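Local coordinates for protein catalase-3 (Neurospora crassa, PDB 4AJ9) that uses heme to break hydrogen peroxide down into water and oxygen, and so probably protects the cell from peroxide damage, at residues T124-Y127 with N132-I135; P330-R335 with N364-P369; F30-G35 with S39-D44; M18-G23 with F47-Q52. All blocks are in the same frame, centred on the assembly; numbering follows the deposited sequence.

All four contacts are buried in the tetramer, but by different means. Contact 1, the hairpin of strands 121-128 and 131-138, is core within its own chain, and contact 2 adjoins it through a hydrogen bond between Asp134 and His332. Contacts 3 and 4 lie far out, their centres about 49 and 38 Å from the centre of the chain, where other subunits bury them; contact 3 is nested inside the loop that contact 4 closes, and both involve the region of helix 45-55. Chemistry follows place: paired strands with aromatics and a salt bridge in contact 1, one histidine-carboxylate hydrogen bond in contact 2, backbone, carboxylate, amide and water links in contacts 3 and 4, with leucine packing in contact 3.

Contact 1: T124-Y127 with N132-I135; sequences TRFY and NFDI
Phe126 and Phe133 form an antiparallel hydrogen-bonded pair: Phe126 N gives a nearly straight bond to Phe133 O (2.7 Å), and Phe133 N returns one to Phe126 O. Their rings run side by side on one face of the sheet, planes 21° apart but slid so far past each other that they hardly overlap. What touches is the rims, Phe126 CD1 lying 3.6 Å from Phe133 CD2. With CG turned beside its backbone N (chi1 -60°), Phe126 also brings CE1 within 3.7 Å of Ile135 CD1, and Trp228 and Trp230 pack against this face.

The other face, with Arg125, Asp134, Asn132 and Tyr127, is largely polar. Arg125 grips Asp134 side-on, NE to OD1 and NH2 to OD2 at 2.8 Å each, in a salt bridge with guanidinium and carboxylate nearly coplanar. Asn132 sets ND2 over one guanidinium face, the two planes nearly parallel, while its OD1 sits 3.4 Å from Tyr127 CD2 with amide and ring nearly perpendicular. Further bonds fix these groups: Arg125 NH2 reaches Ser327 O, Tyr127 OH reaches Ile370 O, and Asp134 OD2 is shared with His332 and Gln329 N. Such a two-faced antiparallel hairpin belongs to the beta-barrel of catalases, and here its strand 131-138 also carries Asn138, the predicted active-site residue, close to the heme.

Contact 2: P330-R335 with N364-P369; sequences PGHIVR and NFEQLP
His332 and Glu366 meet in a His-carboxylate hydrogen bond, the whole of the direct contact between an inverse gamma turn centred on His332 and the 3-10 segment 365-367. The side chains come from opposite directions and span the distance between the backbones, His332 CA and Glu366 CA being 11.0 Å apart. NE2 of His332 donates to Glu366 OE2 at 2.7 Å, with an angle of 158° at the hydrogen. The oxygen is approached through its syn lone pair and lies at the ring's edge, near the ring plane, and imidazole and carboxylate are nearly coplanar. Glu366 gets there by a bend at chi2 (-76°), which turns the carboxylate toward the ring.

Because Asp134 takes ND1 on the far side of the imidazole, the ring is held through both nitrogens. Two carboxylates would probably favour its protonation, though Arg125, whose guanidinium lies close by, would oppose it. Phe22 of the second subunit packs against both His332 and Glu366, which places this link at a subunit interface as well as near the heme.

Away from that point the segments do not touch. Ile333, Val334 and Arg335 head off to other partners, Arg335 forming a salt bridge with Glu219, while Gln367 and Pro369, on the opposite segment, are partly exposed. Even within the carboxylate the grip is uneven: Glu366 OE1 stays 3.8 Å from His332 NE2.

Contact 3: F30-G35 with S39-D44; sequences FSLKAG and STLLED
Leu32 and Leu41 share a backbone bond between two arms of one loop that folds back on itself, joined by a single beta bridge, Lys33 to Thr40. Leu41 N donates to Leu32 O (2.9 Å), and Ala34 N to Ser39 O (3.0 Å). Apolar side chains close in around them: Leu41 CD1 meets Leu32 CD2, and its other branch, CD2, lies 3.8 Å from Ala34 CB. Leu32 CD2 also rests against CG of Glu43.

At the far end Leu32 N donates to Asp44 OD2 at 2.9 Å and 170°, meeting the oxygen from above the carboxylate plane. CG anti to the backbone N (chi1 -169°) swings the carboxylate toward Leu32, while a type I turn, Leu41 to Asp44, brings the residue round. Its OD1 caps Phe47 N at the start of helix 45-55 and forms a salt bridge with Arg432 of the third subunit.

Farther out, Lys33 and Ala34 pair antiparallel with a strand of the third subunit, continuing the sheet across the interface. Lys33 NZ bonds to Ser31 O and, in that subunit, to Asp147 and Glu433 O. Ser31 OG also bonds to Asp147 there, and a water 2.8 Å from Ser31 OG lies 2.7 Å from Thr40 OG1.

Contact 4: M18-G23 with F47-Q52; sequences MTTDFG and FRQKLQ
Thr20 OG1 is held twice within its own loop, accepting from Phe22 N (2.9 Å) and donating to Gly23 O (2.7 Å), while Thr20 CB rests against Gln49 OE1 on helix 45-55. The first bond makes an ST turn, set within the type I beta turn from Thr20 to Gly23. The same hydroxyl oxygen sits over the centre of the Phe22 ring, 3.2 Å above its plane.

Gln49 alone carries the direct link from the helix. CG lies between the backbone N and carbonyl carbon (chi1 61°) and the chain bends at chi2 (89°), which turns OE1 toward the loop. OE1 then accepts from Asp21 N at 3.2 Å, a fairly long bond with 148° at the hydrogen. The other end of the amide is fixed as well: NE2 donates to Ile46 O in its own helix and to a water, which reaches Thr19 O only weakly. With both ends tied, the flip of the amide is well defined.

The loop is part of an N-terminal arm laid against the second subunit, where Asp21 OD2 bonds to His381 of that subunit, so this joint ties helix 45-55 to an intersubunit surface. A second water completes it, bonded at 2.7 Å to Asp21 OD2 and at 2.7 Å to the backbone oxygen Gln49 O.

Contact 1: T124-Y127 with N132-I135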
# COMPACT_ATOMS: atom_id res chain seq x y z
N THR C 124 -15.19 22.30 -5.14
CA THR C 124 -14.80 22.93 -6.39
C THR C 124 -13.30 23.15 -6.43
O THR C 124 -12.73 23.73 -5.51
CB THR C 124 -15.41 24.34 -6.50
OG1 THR C 124 -16.83 24.27 -6.39
CG2 THR C 124 -15.00 25.00 -7.83
N ARG C 125 -12.65 22.70 -7.50
CA ARG C 125 -11.25 23.05 -7.70
C ARG C 125 -11.11 24.11 -8.78
O ARG C 125 -11.65 23.96 -9.89
CB ARG C 125 -10.43 21.82 -8.10
CG ARG C 125 -9.02 22.18 -8.61
CD ARG C 125 -8.11 20.96 -8.55
NE ARG C 125 -8.06 20.46 -7.18
CZ ARG C 125 -7.73 19.22 -6.84
NH1 ARG C 125 -7.39 18.34 -7.78
NH2 ARG C 125 -7.74 18.87 -5.56
N PHE C 126 -10.38 25.18 -8.48
CA PHE C 126 -10.00 26.15 -9.49
C PHE C 126 -8.58 25.82 -9.87
O PHE C 126 -7.70 25.83 -9.00
CB PHE C 126 -10.04 27.57 -8.94
CG PHE C 126 -11.39 28.01 -8.43
CD1 PHE C 126 -11.75 27.77 -7.12
CD2 PHE C 126 -12.26 28.72 -9.25
CE1 PHE C 126 -12.99 28.19 -6.63
CE2 PHE C 126 -13.50 29.16 -8.77
CZ PHE C 126 -13.86 28.89 -7.46
N TYR C 127 -8.33 25.52 -11.13
CA TYR C 127 -6.98 25.26 -11.59
C TYR C 127 -6.37 26.60 -12.03
O TYR C 127 -6.32 26.91 -13.23
CB TYR C 127 -7.01 24.27 -12.76
CG TYR C 127 -7.54 22.88 -12.44
CD1 TYR C 127 -8.91 22.59 -12.47
CD2 TYR C 127 -6.66 21.84 -12.14
CE1 TYR C 127 -9.38 21.30 -12.20
CE2 TYR C 127 -7.12 20.56 -11.87
CZ TYR C 127 -8.47 20.30 -11.90
OH TYR C 127 -8.91 19.02 -11.62
N ASN C 132 -3.44 25.16 -7.64
CA ASN C 132 -4.81 24.72 -7.42
C ASN C 132 -5.38 25.33 -6.16
O ASN C 132 -4.75 25.27 -5.11
CB ASN C 132 -4.87 23.19 -7.32
CG ASN C 132 -4.57 22.51 -8.64
OD1 ASN C 132 -4.63 23.15 -9.69
ND2 ASN C 132 -4.24 21.22 -8.59
N PHE C 133 -6.58 25.90 -6.28
CA PHE C 133 -7.34 26.42 -5.15
C PHE C 133 -8.66 25.67 -5.04
O PHE C 133 -9.45 25.67 -5.97
CB PHE C 133 -7.62 27.92 -5.33
CG PHE C 133 -8.48 28.50 -4.25
CD1 PHE C 133 -8.12 28.39 -2.93
CD2 PHE C 133 -9.66 29.17 -4.57
CE1 PHE C 133 -8.93 28.93 -1.91
CE2 PHE C 133 -10.46 29.72 -3.56
CZ PHE C 133 -10.09 29.60 -2.23
N ASP C 134 -8.89 25.01 -3.91
CA ASP C 134 -10.12 24.24 -3.72
C ASP C 134 -10.97 24.92 -2.67
O ASP C 134 -10.47 25.30 -1.59
CB ASP C 134 -9.83 22.82 -3.21
CG ASP C 134 -9.04 21.97 -4.18
OD1 ASP C 134 -8.80 22.37 -5.34
OD2 ASP C 134 -8.65 20.86 -3.74
N ILE C 135 -12.25 25.08 -2.99
CA ILE C 135 -13.25 25.39 -1.98
C ILE C 135 -14.02 24.11 -1.74
O ILE C 135 -14.84 23.67 -2.56
CB ILE C 135 -14.20 26.51 -2.44
CG1 ILE C 135 -13.42 27.83 -2.59
CG2 ILE C 135 -15.34 26.66 -1.46
CD1 ILE C 135 -14.25 28.98 -3.20
O HOH W 1 -17.20 24.58 -3.60

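Contact 2: P330-R335 with N364-P369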
# COMPACT_ATOMS: atom_id res chain seq x y z
N PRO C 330 -8.78 21.37 1.62
CA PRO C 330 -8.91 22.77 2.00
C PRO C 330 -7.52 23.39 2.18
O PRO C 330 -7.41 24.62 2.22
CB PRO C 330 -9.66 22.72 3.33
CG PRO C 330 -10.21 21.37 3.43
CD PRO C 330 -9.33 20.46 2.64
N GLY C 331 -6.48 22.56 2.24
CA GLY C 331 -5.12 23.10 2.31
C GLY C 331 -4.62 23.55 0.94
O GLY C 331 -3.54 24.13 0.80
N HIS C 332 -5.39 23.24 -0.10
CA HIS C 332 -5.05 23.73 -1.42
C HIS C 332 -5.39 25.22 -1.46
O HIS C 332 -6.49 25.61 -1.86
CB HIS C 332 -5.84 22.98 -2.49
CG HIS C 332 -5.25 21.65 -2.85
ND1 HIS C 332 -5.94 20.70 -3.56
CD2 HIS C 332 -4.02 21.13 -2.62
CE1 HIS C 332 -5.17 19.64 -3.75
NE2 HIS C 332 -4.00 19.88 -3.19
N ILE C 333 -4.44 26.04 -1.01
CA ILE C 333 -4.69 27.48 -0.91
C ILE C 333 -3.70 28.23 -1.79
O ILE C 333 -2.67 27.67 -2.17
CB ILE C 333 -4.60 27.95 0.57
CG1 ILE C 333 -5.19 29.36 0.74
CG2 ILE C 333 -3.16 27.87 1.10
CD1 ILE C 333 -5.49 29.69 2.21
N VAL C 334 -4.04 29.46 -2.15
CA VAL C 334 -3.20 30.25 -3.06
C VAL C 334 -2.97 31.66 -2.49
O VAL C 334 -3.73 32.13 -1.64
CB VAL C 334 -3.84 30.37 -4.46
CG1 VAL C 334 -4.00 28.99 -5.11
CG2 VAL C 334 -5.21 31.06 -4.36
N ARG C 335 -1.92 32.33 -2.96
CA ARG C 335 -1.68 33.73 -2.62
C ARG C 335 -2.96 34.53 -2.78
O ARG C 335 -3.62 34.45 -3.81
CB ARG C 335 -0.62 34.32 -3.55
CG ARG C 335 -0.26 35.77 -3.23
CD ARG C 335 0.78 36.29 -4.24
NE ARG C 335 1.03 37.73 -4.10
CZ ARG C 335 2.07 38.25 -3.46
NH1 ARG C 335 2.97 37.46 -2.89
NH2 ARG C 335 2.21 39.57 -3.40
N ASN C 364 2.55 10.58 -4.25
CA ASN C 364 2.58 11.28 -5.53
C ASN C 364 1.22 11.50 -6.19
O ASN C 364 1.14 11.71 -7.40
CB ASN C 364 3.56 10.59 -6.49
CG ASN C 364 5.01 10.88 -6.12
OD1 ASN C 364 5.39 12.04 -5.96
ND2 ASN C 364 5.81 9.82 -5.96
N PHE C 365 0.15 11.47 -5.39
CA PHE C 365 -1.20 11.63 -5.92
C PHE C 365 -1.41 12.97 -6.61
O PHE C 365 -2.30 13.11 -7.45
CB PHE C 365 -2.23 11.45 -4.79
CG PHE C 365 -1.93 12.26 -3.58
CD1 PHE C 365 -2.36 13.57 -3.49
CD2 PHE C 365 -1.15 11.73 -2.55
CE1 PHE C 365 -2.06 14.33 -2.37
CE2 PHE C 365 -0.84 12.48 -1.45
CZ PHE C 365 -1.29 13.79 -1.35
N GLU C 366 -0.59 13.98 -6.29
CA GLU C 366 -0.76 15.27 -6.98
C GLU C 366 -0.30 15.18 -8.44
O GLU C 366 -0.56 16.10 -9.23
CB GLU C 366 -0.07 16.45 -6.27
CG GLU C 366 -0.49 16.68 -4.80
CD GLU C 366 -1.86 17.34 -4.65
OE1 GLU C 366 -2.82 16.98 -5.37
OE2 GLU C 366 -1.98 18.25 -3.80
N GLN C 367 0.37 14.09 -8.79
CA GLN C 367 0.84 13.88 -10.16
C GLN C 367 -0.22 13.25 -11.08
O GLN C 367 -0.07 13.26 -12.30
CB GLN C 367 2.12 13.04 -10.17
CG GLN C 367 3.27 13.68 -9.41
CD GLN C 367 4.59 12.94 -9.59
OE1 GLN C 367 4.61 11.73 -9.81
NE2 GLN C 367 5.70 13.68 -9.50
N LEU C 368 -1.31 12.74 -10.51
CA LEU C 368 -2.38 12.18 -11.33
C LEU C 368 -2.95 13.28 -12.22
O LEU C 368 -3.07 14.43 -11.80
CB LEU C 368 -3.49 11.59 -10.46
CG LEU C 368 -3.04 10.40 -9.61
CD1 LEU C 368 -4.14 9.99 -8.64
CD2 LEU C 368 -2.64 9.23 -10.50
N PRO C 369 -3.30 12.94 -13.47
CA PRO C 369 -3.76 13.99 -14.39
C PRO C 369 -4.83 14.90 -13.78
O PRO C 369 -4.74 16.13 -13.93
CB PRO C 369 -4.32 13.19 -15.56
CG PRO C 369 -3.47 11.93 -15.57
CD PRO C 369 -3.29 11.61 -14.10

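Contact 3: F30-G35 with S39-D44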
# COMPACT_ATOMS: atom_id res chain seq x y z
N PHE C 30 -8.84 -16.93 -24.32
CA PHE C 30 -8.62 -18.33 -23.95
C PHE C 30 -7.39 -18.49 -23.07
O PHE C 30 -6.31 -18.02 -23.42
CB PHE C 30 -8.42 -19.20 -25.20
CG PHE C 30 -9.61 -19.23 -26.12
CD1 PHE C 30 -9.74 -18.29 -27.13
CD2 PHE C 30 -10.60 -20.19 -25.96
CE1 PHE C 30 -10.84 -18.32 -27.97
CE2 PHE C 30 -11.70 -20.22 -26.81
CZ PHE C 30 -11.82 -19.28 -27.81
N SER C 31 -7.55 -19.17 -21.94
CA SER C 31 -6.41 -19.53 -21.11
C SER C 31 -5.58 -20.60 -21.81
O SER C 31 -6.13 -21.48 -22.47
CB SER C 31 -6.88 -20.08 -19.76
OG SER C 31 -7.49 -19.07 -18.98
N LEU C 32 -4.26 -20.52 -21.63
CA LEU C 32 -3.35 -21.52 -22.17
C LEU C 32 -3.43 -22.82 -21.37
O LEU C 32 -3.27 -22.80 -20.16
CB LEU C 32 -1.91 -20.98 -22.12
CG LEU C 32 -0.83 -21.95 -22.61
CD1 LEU C 32 -1.04 -22.27 -24.09
CD2 LEU C 32 0.55 -21.33 -22.39
N LYS C 33 -3.67 -23.94 -22.05
CA LYS C 33 -3.96 -25.20 -21.36
C LYS C 33 -3.02 -26.33 -21.77
O LYS C 33 -2.52 -26.36 -22.90
CB LYS C 33 -5.42 -25.62 -21.63
CG LYS C 33 -6.43 -24.54 -21.26
CD LYS C 33 -7.86 -24.95 -21.65
CE LYS C 33 -8.86 -23.81 -21.38
NZ LYS C 33 -8.68 -22.63 -22.27
N ALA C 34 -2.77 -27.25 -20.85
CA ALA C 34 -1.95 -28.42 -21.14
C ALA C 34 -2.85 -29.51 -21.71
O ALA C 34 -3.26 -30.42 -20.99
CB ALA C 34 -1.25 -28.91 -19.86
N GLY C 35 -3.20 -29.40 -22.99
CA GLY C 35 -4.06 -30.38 -23.62
C GLY C 35 -5.48 -29.87 -23.73
O GLY C 35 -5.84 -28.90 -23.04
N SER C 39 -5.39 -28.53 -17.64
CA SER C 39 -5.20 -27.50 -16.63
C SER C 39 -4.53 -26.26 -17.22
O SER C 39 -3.78 -26.34 -18.18
CB SER C 39 -4.33 -28.04 -15.50
OG SER C 39 -5.04 -29.00 -14.73
N THR C 40 -4.80 -25.11 -16.62
CA THR C 40 -4.22 -23.86 -17.09
C THR C 40 -2.76 -23.74 -16.67
O THR C 40 -2.39 -24.11 -15.56
CB THR C 40 -5.03 -22.65 -16.58
OG1 THR C 40 -6.33 -22.71 -17.17
CG2 THR C 40 -4.35 -21.32 -16.98
N LEU C 41 -1.94 -23.25 -17.59
CA LEU C 41 -0.49 -23.18 -17.36
C LEU C 41 -0.10 -21.91 -16.64
O LEU C 41 -0.59 -20.83 -16.96
CB LEU C 41 0.27 -23.24 -18.69
CG LEU C 41 0.15 -24.56 -19.44
CD1 LEU C 41 1.21 -24.60 -20.53
CD2 LEU C 41 0.31 -25.70 -18.46
N LEU C 42 0.81 -22.05 -15.69
CA LEU C 42 1.37 -20.88 -15.02
C LEU C 42 2.11 -19.97 -16.01
O LEU C 42 2.26 -18.77 -15.76
CB LEU C 42 2.30 -21.34 -13.88
CG LEU C 42 2.93 -20.23 -13.02
CD1 LEU C 42 1.85 -19.52 -12.22
CD2 LEU C 42 3.99 -20.85 -12.12
N GLU C 43 2.58 -20.51 -17.13
CA GLU C 43 3.34 -19.70 -18.09
C GLU C 43 2.43 -18.84 -18.96
O GLU C 43 2.90 -18.12 -19.87
CB GLU C 43 4.26 -20.55 -18.96
CG GLU C 43 3.52 -21.39 -20.00
CD GLU C 43 4.47 -22.12 -20.93
OE1 GLU C 43 5.11 -23.10 -20.47
OE2 GLU C 43 4.60 -21.69 -22.10
N ASP C 44 1.14 -18.91 -18.71
CA ASP C 44 0.22 -18.02 -19.41
C ASP C 44 0.37 -16.60 -18.85
O ASP C 44 -0.40 -16.18 -17.97
CB ASP C 44 -1.22 -18.51 -19.31
CG ASP C 44 -2.13 -17.75 -20.24
OD1 ASP C 44 -1.66 -16.75 -20.81
OD2 ASP C 44 -3.30 -18.14 -20.38
O HOH W 2 -4.15 -16.57 -22.71
O HOH W 3 -8.05 -20.67 -16.69
O HOH W 4 -3.69 -30.68 -17.68

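Contact 4: M18-G23 with F47-Q52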
# COMPACT_ATOMS: atom_id res chain seq x y z
N MET C 18 -5.51 -5.77 -29.56
CA MET C 18 -5.31 -6.00 -28.12
C MET C 18 -3.83 -6.19 -27.80
O MET C 18 -3.10 -6.87 -28.53
CB MET C 18 -6.07 -7.26 -27.72
CG MET C 18 -6.28 -7.45 -26.23
SD MET C 18 -7.51 -6.32 -25.54
CE MET C 18 -9.08 -7.09 -25.94
N THR C 19 -3.38 -5.60 -26.69
CA THR C 19 -1.98 -5.75 -26.28
C THR C 19 -1.92 -6.05 -24.79
O THR C 19 -2.91 -5.86 -24.08
CB THR C 19 -1.16 -4.45 -26.48
OG1 THR C 19 -1.61 -3.46 -25.54
CG2 THR C 19 -1.29 -3.91 -27.91
N THR C 20 -0.77 -6.52 -24.32
CA THR C 20 -0.49 -6.55 -22.89
C THR C 20 -0.21 -5.12 -22.41
O THR C 20 -0.14 -4.19 -23.21
CB THR C 20 0.77 -7.35 -22.57
OG1 THR C 20 1.92 -6.60 -22.97
CG2 THR C 20 0.77 -8.72 -23.28
N ASP C 21 -0.01 -4.96 -21.10
CA ASP C 21 0.36 -3.65 -20.56
C ASP C 21 1.82 -3.29 -20.84
O ASP C 21 2.25 -2.17 -20.56
CB ASP C 21 0.04 -3.55 -19.07
CG ASP C 21 -1.43 -3.34 -18.80
OD1 ASP C 21 -2.14 -2.86 -19.71
OD2 ASP C 21 -1.88 -3.64 -17.67
N PHE C 22 2.59 -4.23 -21.39
CA PHE C 22 3.98 -3.93 -21.75
C PHE C 22 4.17 -4.00 -23.26
O PHE C 22 5.31 -4.01 -23.76
CB PHE C 22 4.98 -4.83 -21.00
CG PHE C 22 4.72 -6.30 -21.16
CD1 PHE C 22 3.82 -6.95 -20.33
CD2 PHE C 22 5.38 -7.04 -22.14
CE1 PHE C 22 3.59 -8.31 -20.46
CE2 PHE C 22 5.14 -8.39 -22.29
CZ PHE C 22 4.24 -9.03 -21.44
N GLY C 23 3.06 -4.01 -23.98
CA GLY C 23 3.11 -3.99 -25.42
C GLY C 23 3.17 -5.39 -25.98
O GLY C 23 3.39 -6.38 -25.25
N PHE C 47 -2.90 -14.36 -19.50
CA PHE C 47 -3.90 -14.49 -18.45
C PHE C 47 -3.55 -13.70 -17.17
O PHE C 47 -4.36 -12.91 -16.67
CB PHE C 47 -4.11 -15.96 -18.07
CG PHE C 47 -4.95 -16.13 -16.84
CD1 PHE C 47 -6.33 -16.01 -16.92
CD2 PHE C 47 -4.36 -16.37 -15.62
CE1 PHE C 47 -7.11 -16.13 -15.78
CE2 PHE C 47 -5.13 -16.51 -14.49
CZ PHE C 47 -6.50 -16.39 -14.57
N ARG C 48 -2.37 -13.94 -16.63
CA ARG C 48 -2.04 -13.34 -15.34
C ARG C 48 -1.95 -11.82 -15.38
O ARG C 48 -2.44 -11.16 -14.48
CB ARG C 48 -0.79 -13.96 -14.70
CG ARG C 48 -1.08 -15.29 -13.98
CD ARG C 48 0.17 -15.91 -13.33
NE ARG C 48 1.15 -16.29 -14.34
CZ ARG C 48 2.16 -15.51 -14.73
NH1 ARG C 48 2.33 -14.31 -14.19
NH2 ARG C 48 2.98 -15.93 -15.68
N GLN C 49 -1.36 -11.25 -16.44
CA GLN C 49 -1.30 -9.78 -16.52
C GLN C 49 -2.69 -9.14 -16.66
O GLN C 49 -2.95 -8.06 -16.12
CB GLN C 49 -0.33 -9.30 -17.63
CG GLN C 49 -0.69 -9.73 -19.06
CD GLN C 49 -1.61 -8.76 -19.80
OE1 GLN C 49 -1.41 -7.55 -19.78
NE2 GLN C 49 -2.63 -9.31 -20.48
N LYS C 50 -3.59 -9.81 -17.36
CA LYS C 50 -4.97 -9.33 -17.47
C LYS C 50 -5.72 -9.43 -16.13
O LYS C 50 -6.33 -8.45 -15.67
CB LYS C 50 -5.72 -10.09 -18.58
CG LYS C 50 -7.16 -9.60 -18.84
CD LYS C 50 -7.85 -10.41 -19.96
CE LYS C 50 -9.35 -10.07 -20.10
NZ LYS C 50 -10.02 -10.79 -21.23
N LEU C 51 -5.69 -10.60 -15.51
CA LEU C 51 -6.40 -10.79 -14.24
C LEU C 51 -5.76 -10.03 -13.07
O LEU C 51 -6.47 -9.60 -12.15
CB LEU C 51 -6.58 -12.28 -13.89
CG LEU C 51 -7.86 -12.94 -14.41
CD1 LEU C 51 -9.09 -12.40 -13.67
CD2 LEU C 51 -8.00 -12.71 -15.91
N GLN C 52 -4.43 -9.90 -13.08
CA GLN C 52 -3.79 -9.09 -12.04
C GLN C 52 -4.34 -7.68 -12.11
O GLN C 52 -4.69 -7.09 -11.08
CB GLN C 52 -2.26 -9.06 -12.14
CG GLN C 52 -1.63 -8.27 -10.99
CD GLN C 52 -0.12 -8.24 -11.04
OE1 GLN C 52 0.53 -9.18 -10.60
NE2 GLN C 52 0.44 -7.17 -11.56
O HOH W 5 -4.66 -7.70 -21.89
O HOH W 6 -1.50 -5.74 -16.01